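Local coordinates for protein uracil-DNA glycosylase (Nitratifractor salsuginis, PDB 5X3G) that belongs to the uracil-DNA glycosylase family and adopts its single-domain alpha/beta fold, with helices packed about a four-stranded parallel sheet, at residues D79-P84 with F92-V97; R117-M122 with E244-M249; A123-A126 with D131-D134. All coordinates share one frame; numbering follows the deposited sequence.

The three contacts follow one another outward through the alpha/beta domain. Contact 1 joins two parts of the long loop that leaves strand 73-77, including an Asp-Pro-Tyr-Pro sequence that resembles a motif known in related glycosylases; its centre lies about 10 Å from the centre of the chain. Contacts 1 and 2, about 19 Å apart between centres, touch where Phe92 CE2 comes to 3.6 Å from Phe119 CG, the two rings meeting edge-to-face. Contacts 2 and 3 both use helix 114-126, and their centres are about 9 Å apart. Contact 3, about 23 Å from the chain's centre, packs the turn after that helix against it and stays about 9 Å from contact 1 at the nearest atoms.

Contact 1: residues D79-P84 with F92-V97; sequences DPYPRP and FIDGRV
Tyr81 and Asp94 mark the nearest approach of two loop segments that run in the same direction, their CA atoms 7.3 Å apart, without any strand pairing between them. Segment 79-84, in the loop after strand 73-77, begins with Asp-Pro-Tyr-Pro, which resembles the Gly-Gln-Asp-Pro-Tyr-His motif of family 1 uracil-DNA glycosylases but has Pro in place of the last His; segment 92-97 lies further along the same loop. Tyr81 points across with its ring beside the backbone N (chi1 -74°), which places its CD2-CE2 edge along the backbone of residues 92-94. The hydroxyl OH of Tyr81 gives a hydrogen bond of 3.0 Å to Phe92 O, approaching from above the carbonyl plane. Ile93 O sits at the ring edge, 3.5 Å from Tyr81 CE2. One face of the ring is covered by the Asp94 carboxylate, stacked with the planes 25° apart and Asp94 OD2 about 4.0 Å above the centre of the Tyr81 ring. That same oxygen is the acceptor of a salt bridge: Arg83 NH2 reaches Asp94 OD2 at 2.9 Å, on its syn side, with the carboxylate near the guanidinium plane and an N-H...O angle of 140°. The Arg83 chain gets there by folding at chi3. Ser86 ties the other ends together, its OG bonded to both Arg83 NE and Asp94 OD1. Arg83 NE also lies 3.8 Å from the aliphatic CD of Arg96; the charged end of Arg96 is drawn off by Glu85 and Glu109, which probably eases the nearness of two like charges. A type I turn, Asp94 to Val97, carries the segment round, and inside it an Asx turn forms: Arg96 N donates to the anti lone pair of Asp94 OD1 over 2.8 Å.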
loop_
_atom_site.group_PDB
_atom_site.type_symbol
_atom_site.label_atom_id
_atom_site.label_comp_id
_atom_site.label_asym_id
_atom_site.label_seq_id
_atom_site.Cartn_x
_atom_site.Cartn_y
_atom_site.Cartn_z
ATOM N N ASP A 79 4.647 -3.315 -7.150
ATOM C CA ASP A 79 5.386 -2.123 -7.532
ATOM C C ASP A 79 4.371 -1.066 -7.946
ATOM O O ASP A 79 3.179 -1.375 -8.102
ATOM C CB ASP A 79 6.389 -2.430 -8.663
ATOM C CG ASP A 79 5.711 -2.787 -9.973
ATOM O OD1 ASP A 79 4.589 -3.332 -9.937
ATOM O OD2 ASP A 79 6.313 -2.534 -11.036
ATOM N N PRO A 80 4.792 0.195 -8.098
ATOM C CA PRO A 80 3.827 1.260 -8.399
ATOM C C PRO A 80 2.978 0.957 -9.627
ATOM O O PRO A 80 3.374 0.198 -10.516
ATOM C CB PRO A 80 4.717 2.485 -8.628
ATOM C CG PRO A 80 5.904 2.228 -7.792
ATOM C CD PRO A 80 6.138 0.748 -7.843
ATOM N N TYR A 81 1.793 1.561 -9.659
ATOM C CA TYR A 81 0.902 1.403 -10.794
ATOM C C TYR A 81 1.564 1.955 -12.058
ATOM O O TYR A 81 2.274 2.962 -12.007
ATOM C CB TYR A 81 -0.420 2.121 -10.534
ATOM C CG TYR A 81 -1.333 1.422 -9.546
ATOM C CD1 TYR A 81 -1.862 0.169 -9.826
ATOM C CD2 TYR A 81 -1.681 2.025 -8.343
ATOM C CE1 TYR A 81 -2.704 -0.469 -8.933
ATOM C CE2 TYR A 81 -2.524 1.392 -7.442
ATOM C CZ TYR A 81 -3.032 0.148 -7.742
ATOM O OH TYR A 81 -3.869 -0.486 -6.853
ATOM N N PRO A 82 1.335 1.319 -13.217
ATOM C CA PRO A 82 2.055 1.712 -14.441
ATOM C C PRO A 82 1.656 3.074 -14.994
ATOM O O PRO A 82 1.963 3.394 -16.147
ATOM C CB PRO A 82 1.690 0.595 -15.432
ATOM C CG PRO A 82 1.147 -0.534 -14.586
ATOM C CD PRO A 82 0.488 0.134 -13.426
ATOM N N ARG A 83 0.995 3.888 -14.183
ATOM C CA ARG A 83 0.393 5.126 -14.655
ATOM C C ARG A 83 0.922 6.296 -13.836
ATOM O O ARG A 83 0.938 6.226 -12.601
ATOM C CB ARG A 83 -1.127 5.009 -14.560
ATOM C CG ARG A 83 -1.694 3.959 -15.504
ATOM C CD ARG A 83 -3.195 3.823 -15.371
ATOM N NE ARG A 83 -3.536 3.363 -14.029
ATOM C CZ ARG A 83 -3.511 2.090 -13.647
ATOM N NH1 ARG A 83 -3.158 1.141 -14.506
ATOM N NH2 ARG A 83 -3.829 1.763 -12.402
ATOM N N PRO A 84 1.381 7.373 -14.481
ATOM C CA PRO A 84 1.928 8.506 -13.713
ATOM C C PRO A 84 0.952 9.092 -12.708
ATOM O O PRO A 84 1.343 9.381 -11.572
ATOM C CB PRO A 84 2.301 9.517 -14.806
ATOM C CG PRO A 84 2.472 8.702 -16.042
ATOM C CD PRO A 84 1.489 7.580 -15.936
ATOM N N PHE A 92 -1.549 -0.329 -3.221
ATOM C CA PHE A 92 -2.996 -0.505 -3.303
ATOM C C PHE A 92 -3.753 0.781 -3.632
ATOM O O PHE A 92 -4.788 0.725 -4.302
ATOM C CB PHE A 92 -3.535 -1.107 -2.002
ATOM C CG PHE A 92 -4.825 -1.851 -2.173
ATOM C CD1 PHE A 92 -5.009 -2.685 -3.262
ATOM C CD2 PHE A 92 -5.848 -1.725 -1.250
ATOM C CE1 PHE A 92 -6.188 -3.375 -3.433
ATOM C CE2 PHE A 92 -7.034 -2.413 -1.415
ATOM C CZ PHE A 92 -7.203 -3.241 -2.509
ATOM N N ILE A 93 -3.265 1.933 -3.179
ATOM C CA ILE A 93 -3.976 3.192 -3.384
ATOM C C ILE A 93 -3.692 3.706 -4.789
ATOM O O ILE A 93 -2.553 4.058 -5.117
ATOM C CB ILE A 93 -3.579 4.236 -2.333
ATOM C CG1 ILE A 93 -3.784 3.683 -0.926
ATOM C CG2 ILE A 93 -4.406 5.495 -2.508
ATOM C CD1 ILE A 93 -5.217 3.300 -0.617
ATOM N N ASP A 94 -4.733 3.778 -5.612
ATOM C CA ASP A 94 -4.604 4.242 -6.988
ATOM C C ASP A 94 -4.868 5.742 -7.041
ATOM O O ASP A 94 -5.983 6.195 -6.759
ATOM C CB ASP A 94 -5.567 3.486 -7.905
ATOM C CG ASP A 94 -5.285 3.727 -9.378
ATOM O OD1 ASP A 94 -5.043 4.888 -9.766
ATOM O OD2 ASP A 94 -5.300 2.750 -10.157
ATOM N N GLY A 95 -3.848 6.507 -7.429
ATOM C CA GLY A 95 -3.935 7.955 -7.482
ATOM C C GLY A 95 -4.896 8.504 -8.518
ATOM O O GLY A 95 -5.174 9.707 -8.493
ATOM N N ARG A 96 -5.393 7.669 -9.436
ATOM C CA ARG A 96 -6.432 8.134 -10.352
ATOM C C ARG A 96 -7.744 8.386 -9.629
ATOM O O ARG A 96 -8.501 9.283 -10.014
ATOM C CB ARG A 96 -6.669 7.123 -11.475
ATOM C CG ARG A 96 -5.644 7.149 -12.578
ATOM C CD ARG A 96 -6.041 6.233 -13.722
ATOM N NE ARG A 96 -7.319 6.629 -14.305
ATOM C CZ ARG A 96 -7.462 7.581 -15.222
ATOM N NH1 ARG A 96 -6.402 8.240 -15.669
ATOM N NH2 ARG A 96 -8.666 7.874 -15.695
ATOM N N VAL A 97 -8.031 7.605 -8.596
ATOM C CA VAL A 97 -9.309 7.692 -7.904
ATOM C C VAL A 97 -9.286 8.883 -6.962
ATOM O O VAL A 97 -8.350 9.052 -6.172
ATOM C CB VAL A 97 -9.605 6.393 -7.139
ATOM C CG1 VAL A 97 -10.983 6.462 -6.516
ATOM C CG2 VAL A 97 -9.481 5.184 -8.058
#

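Contact 2: residues R117-M122 with E244-M249; sequences RNFIKM and ELFGPM
Phe246 receives two side chains of helix 114-126 on its ring, Phe119 and Met122, one turn apart. The main contact is T-shaped: an edge of Phe119 is driven into a face of Phe246, ring centroids 4.9 Å apart and planes at 78°. Phe119 CE1 leads, standing 3.6 Å above the centre of the Phe246 ring, so that it is almost equally far from every ring carbon; Phe119 CZ follows toward Phe246 CD1. The CB of Phe119 does not aim at Phe246, but with CG anti to the backbone N (chi1 -177°) the ring's far end comes over to it. Met122, present as selenomethionine, points directly across but doubles back at chi2 and chi3. This hook carries Met122 CE, its methyl, to 3.5 Å from Phe246 CD2 and close to CB, while the same methyl rests on a face of Phe119, toward the rim. One carbon thus fills the angle between the two rings. The opposite face of Phe246 is backed by its neighbour Leu245 through CD2, and Leu228 of strand 225-228 also touches Phe246. No hydrogen bond crosses, and all three touching residues are buried. It is an aromatic and aliphatic core contact joining helix 114-126 to helix 240-246, beside the edge strand of the parallel sheet in an alpha/beta fold.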
loop_
_atom_site.group_PDB
_atom_site.type_symbol
_atom_site.label_atom_id
_atom_site.label_comp_id
_atom_site.label_asym_id
_atom_site.label_seq_id
_atom_site.Cartn_x
_atom_site.Cartn_y
_atom_site.Cartn_z
ATOM N N ARG A 117 -12.257 -1.609 -6.477
ATOM C CA ARG A 117 -13.697 -1.819 -6.578
ATOM C C ARG A 117 -14.146 -2.942 -5.649
ATOM O O ARG A 117 -15.014 -2.750 -4.783
ATOM C CB ARG A 117 -14.071 -2.133 -8.031
ATOM C CG ARG A 117 -15.555 -2.364 -8.277
ATOM C CD ARG A 117 -15.855 -2.639 -9.753
ATOM N NE ARG A 117 -15.466 -3.985 -10.170
ATOM C CZ ARG A 117 -14.664 -4.256 -11.198
ATOM N NH1 ARG A 117 -14.161 -3.273 -11.932
ATOM N NH2 ARG A 117 -14.375 -5.513 -11.499
ATOM N N ASN A 118 -13.531 -4.118 -5.793
ATOM C CA ASN A 118 -13.953 -5.262 -4.994
ATOM C C ASN A 118 -13.614 -5.081 -3.520
ATOM O O ASN A 118 -14.368 -5.541 -2.656
ATOM C CB ASN A 118 -13.327 -6.543 -5.543
ATOM C CG ASN A 118 -13.870 -6.915 -6.911
ATOM O OD1 ASN A 118 -15.031 -6.651 -7.223
ATOM N ND2 ASN A 118 -13.031 -7.535 -7.735
ATOM N N PHE A 119 -12.502 -4.408 -3.209
ATOM C CA PHE A 119 -12.157 -4.165 -1.812
ATOM C C PHE A 119 -13.168 -3.241 -1.151
ATOM O O PHE A 119 -13.536 -3.442 0.011
ATOM C CB PHE A 119 -10.749 -3.573 -1.702
ATOM C CG PHE A 119 -10.296 -3.352 -0.282
ATOM C CD1 PHE A 119 -9.617 -4.347 0.396
ATOM C CD2 PHE A 119 -10.540 -2.155 0.374
ATOM C CE1 PHE A 119 -9.198 -4.158 1.702
ATOM C CE2 PHE A 119 -10.122 -1.963 1.680
ATOM C CZ PHE A 119 -9.450 -2.966 2.342
ATOM N N ILE A 120 -13.625 -2.220 -1.877
ATOM C CA ILE A 120 -14.583 -1.277 -1.314
ATOM C C ILE A 120 -15.943 -1.939 -1.133
ATOM O O ILE A 120 -16.612 -1.740 -0.110
ATOM C CB ILE A 120 -14.672 -0.020 -2.197
ATOM C CG1 ILE A 120 -13.382 0.802 -2.092
ATOM C CG2 ILE A 120 -15.885 0.812 -1.812
ATOM C CD1 ILE A 120 -13.299 1.923 -3.102
ATOM N N LYS A 121 -16.375 -2.739 -2.113
ATOM C CA LYS A 121 -17.594 -3.520 -1.913
ATOM C C LYS A 121 -17.461 -4.454 -0.712
ATOM O O LYS A 121 -18.400 -4.594 0.083
ATOM C CB LYS A 121 -17.930 -4.315 -3.174
ATOM C CG LYS A 121 -18.411 -3.472 -4.338
ATOM C CD LYS A 121 -18.730 -4.351 -5.533
ATOM C CE LYS A 121 -19.101 -3.526 -6.747
ATOM N NZ LYS A 121 -19.447 -4.402 -7.902
HETATM N N MSE A 122 -16.309 -5.108 -0.573
HETATM C CA MSE A 122 -16.014 -5.996 0.556
HETATM C C MSE A 122 -16.173 -5.246 1.874
HETATM O O MSE A 122 -16.789 -5.754 2.808
HETATM C CB MSE A 122 -14.590 -6.580 0.434
HETATM C CG MSE A 122 -14.146 -7.533 1.569
HETATM SE SE MSE A 122 -13.691 -6.656 3.268
HETATM C CE MSE A 122 -12.127 -5.643 2.696
ATOM N N GLU A 244 -13.153 -10.522 8.393
ATOM C CA GLU A 244 -12.637 -10.537 9.754
ATOM C C GLU A 244 -11.351 -9.733 9.888
ATOM O O GLU A 244 -11.115 -9.127 10.941
ATOM C CB GLU A 244 -12.418 -11.975 10.226
ATOM C CG GLU A 244 -11.966 -12.060 11.676
ATOM C CD GLU A 244 -11.989 -13.470 12.226
ATOM O OE1 GLU A 244 -12.391 -14.392 11.488
ATOM O OE2 GLU A 244 -11.604 -13.654 13.401
ATOM N N LEU A 245 -10.514 -9.696 8.849
ATOM C CA LEU A 245 -9.293 -8.901 8.955
ATOM C C LEU A 245 -9.588 -7.405 8.877
ATOM O O LEU A 245 -9.148 -6.632 9.735
ATOM C CB LEU A 245 -8.297 -9.307 7.869
ATOM C CG LEU A 245 -7.051 -8.420 7.786
ATOM C CD1 LEU A 245 -6.311 -8.404 9.113
ATOM C CD2 LEU A 245 -6.131 -8.892 6.677
ATOM N N PHE A 246 -10.338 -6.979 7.862
ATOM C CA PHE A 246 -10.529 -5.558 7.599
ATOM C C PHE A 246 -11.754 -4.971 8.283
ATOM O O PHE A 246 -11.828 -3.750 8.441
ATOM C CB PHE A 246 -10.629 -5.315 6.092
ATOM C CG PHE A 246 -9.374 -5.649 5.351
ATOM C CD1 PHE A 246 -8.239 -4.866 5.494
ATOM C CD2 PHE A 246 -9.321 -6.751 4.519
ATOM C CE1 PHE A 246 -7.078 -5.177 4.816
ATOM C CE2 PHE A 246 -8.163 -7.062 3.837
ATOM C CZ PHE A 246 -7.040 -6.279 3.987
ATOM N N GLY A 247 -12.713 -5.806 8.670
ATOM C CA GLY A 247 -13.901 -5.364 9.364
ATOM C C GLY A 247 -13.629 -4.437 10.534
ATOM O O GLY A 247 -14.174 -3.332 10.606
ATOM N N PRO A 248 -12.779 -4.864 11.477
ATOM C CA PRO A 248 -12.482 -4.004 12.637
ATOM C C PRO A 248 -11.851 -2.674 12.281
ATOM O O PRO A 248 -11.826 -1.771 13.126
ATOM C CB PRO A 248 -11.524 -4.865 13.471
ATOM C CG PRO A 248 -11.870 -6.259 13.101
ATOM C CD PRO A 248 -12.197 -6.207 11.639
HETATM N N MSE A 249 -11.347 -2.520 11.065
HETATM C CA MSE A 249 -10.704 -1.280 10.671
HETATM C C MSE A 249 -11.712 -0.220 10.266
HETATM O O MSE A 249 -11.423 0.976 10.345
HETATM C CB MSE A 249 -9.731 -1.542 9.532
HETATM C CG MSE A 249 -8.666 -2.559 9.860
HETATM SE SE MSE A 249 -7.294 -2.518 8.474
HETATM C CE MSE A 249 -6.509 -4.282 8.715
#

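Contact 3: residues A123-A126 with D131-D134; sequences ALVA and DPRD
Val125 near the end of helix 114-126 presses its two methyls against Pro132, the first residue past Asp131 in the loop that follows the helix. The closely packed part is this one pair, their side chains crossing at about a right angle. Val125 CG1, anti to the backbone N at chi1 172°, comes to 3.6 Å from Pro132 CB, and it also nears the ring's CA and, more distantly, CD. The second methyl makes a looser contact: Val125 CG2 lies 3.9 Å from Pro132 CA and is in distant touch with the carbonyl oxygen of Asp131. Trp243 of helix 240-246 leans on Val125, Ala126 and Pro132 alike, and Thr135 meets Val125 as well, which leaves the valine buried although the loop itself is at the surface. The loop is a type I beta turn from Asp131 to Asp134 with an Asx turn built into it, and Pro132 takes its second position, where the fixed phi of the ring suits the turn. Two bonds hold its shape: Asp134 N donates to Asp131 O over 3.1 Å, and Arg133 N donates to the anti lone pair of Asp131 OD1 at 2.7 Å, nearly straight at 166°. Leu124 and Leu130 share a backbone hydrogen bond that draws the start of the loop back to the helix. On the solvent side the contact gives out. Asp131, Arg133 and Asp134 all start away from the helix and are exposed. The Arg133 side chain turns back along the turn, but Arg133 NE stays 3.7 Å from Asp131 OD1, a long salt bridge, with OD2 beside the guanidinium edge. Asp134 OD1 is hydrogen-bonded to Ser136 OG, just before helix 137-141.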
loop_
_atom_site.group_PDB
_atom_site.type_symbol
_atom_site.label_atom_id
_atom_site.label_comp_id
_atom_site.label_asym_id
_atom_site.label_seq_id
_atom_site.Cartn_x
_atom_site.Cartn_y
_atom_site.Cartn_z
ATOM N N ALA A 123 -15.608 -4.038 1.946
ATOM C CA ALA A 123 -15.702 -3.257 3.173
ATOM C C ALA A 123 -17.141 -2.839 3.453
ATOM O O ALA A 123 -17.576 -2.831 4.611
ATOM C CB ALA A 123 -14.789 -2.037 3.090
ATOM N N LEU A 124 -17.897 -2.496 2.405
ATOM C CA LEU A 124 -19.308 -2.178 2.590
ATOM C C LEU A 124 -20.090 -3.376 3.114
ATOM O O LEU A 124 -21.041 -3.205 3.883
ATOM C CB LEU A 124 -19.913 -1.684 1.277
ATOM C CG LEU A 124 -19.498 -0.289 0.813
ATOM C CD1 LEU A 124 -20.062 -0.004 -0.572
ATOM C CD2 LEU A 124 -19.947 0.770 1.828
ATOM N N VAL A 125 -19.715 -4.592 2.711
ATOM C CA VAL A 125 -20.384 -5.777 3.243
ATOM C C VAL A 125 -19.983 -6.010 4.694
ATOM O O VAL A 125 -20.835 -6.225 5.565
ATOM C CB VAL A 125 -20.075 -7.008 2.373
ATOM C CG1 VAL A 125 -20.607 -8.276 3.036
ATOM C CG2 VAL A 125 -20.660 -6.836 0.982
ATOM N N ALA A 126 -18.677 -5.970 4.975
ATOM C CA ALA A 126 -18.177 -6.343 6.294
ATOM C C ALA A 126 -18.670 -5.398 7.379
ATOM O O ALA A 126 -18.773 -5.793 8.546
ATOM C CB ALA A 126 -16.649 -6.379 6.281
ATOM N N ASP A 131 -26.026 -6.003 1.870
ATOM C CA ASP A 131 -26.194 -7.444 1.906
ATOM C C ASP A 131 -25.074 -8.075 1.085
ATOM O O ASP A 131 -24.798 -7.613 -0.031
ATOM C CB ASP A 131 -27.563 -7.840 1.350
ATOM C CG ASP A 131 -27.865 -9.322 1.518
ATOM O OD1 ASP A 131 -27.052 -10.163 1.087
ATOM O OD2 ASP A 131 -28.929 -9.647 2.085
ATOM N N PRO A 132 -24.395 -9.102 1.599
ATOM C CA PRO A 132 -23.321 -9.734 0.814
ATOM C C PRO A 132 -23.791 -10.300 -0.517
ATOM O O PRO A 132 -22.967 -10.478 -1.422
ATOM C CB PRO A 132 -22.806 -10.842 1.747
ATOM C CG PRO A 132 -23.904 -11.044 2.760
ATOM C CD PRO A 132 -24.532 -9.702 2.937
ATOM N N ARG A 133 -25.088 -10.569 -0.670
ATOM C CA ARG A 133 -25.611 -11.137 -1.906
ATOM C C ARG A 133 -25.822 -10.094 -2.993
ATOM O O ARG A 133 -25.878 -10.454 -4.174
ATOM C CB ARG A 133 -26.937 -11.842 -1.627
ATOM C CG ARG A 133 -26.870 -12.895 -0.540
ATOM C CD ARG A 133 -28.142 -13.713 -0.530
ATOM N NE ARG A 133 -29.080 -13.197 0.463
ATOM C CZ ARG A 133 -30.063 -13.906 1.006
ATOM N NH1 ARG A 133 -30.242 -15.171 0.654
ATOM N NH2 ARG A 133 -30.867 -13.347 1.899
ATOM N N ASP A 134 -25.955 -8.821 -2.627
ATOM C CA ASP A 134 -26.247 -7.750 -3.578
ATOM C C ASP A 134 -25.281 -6.598 -3.317
ATOM O O ASP A 134 -25.511 -5.772 -2.429
ATOM C CB ASP A 134 -27.700 -7.297 -3.464
ATOM C CG ASP A 134 -28.073 -6.255 -4.504
ATOM O OD1 ASP A 134 -27.293 -6.053 -5.457
ATOM O OD2 ASP A 134 -29.156 -5.644 -4.375
#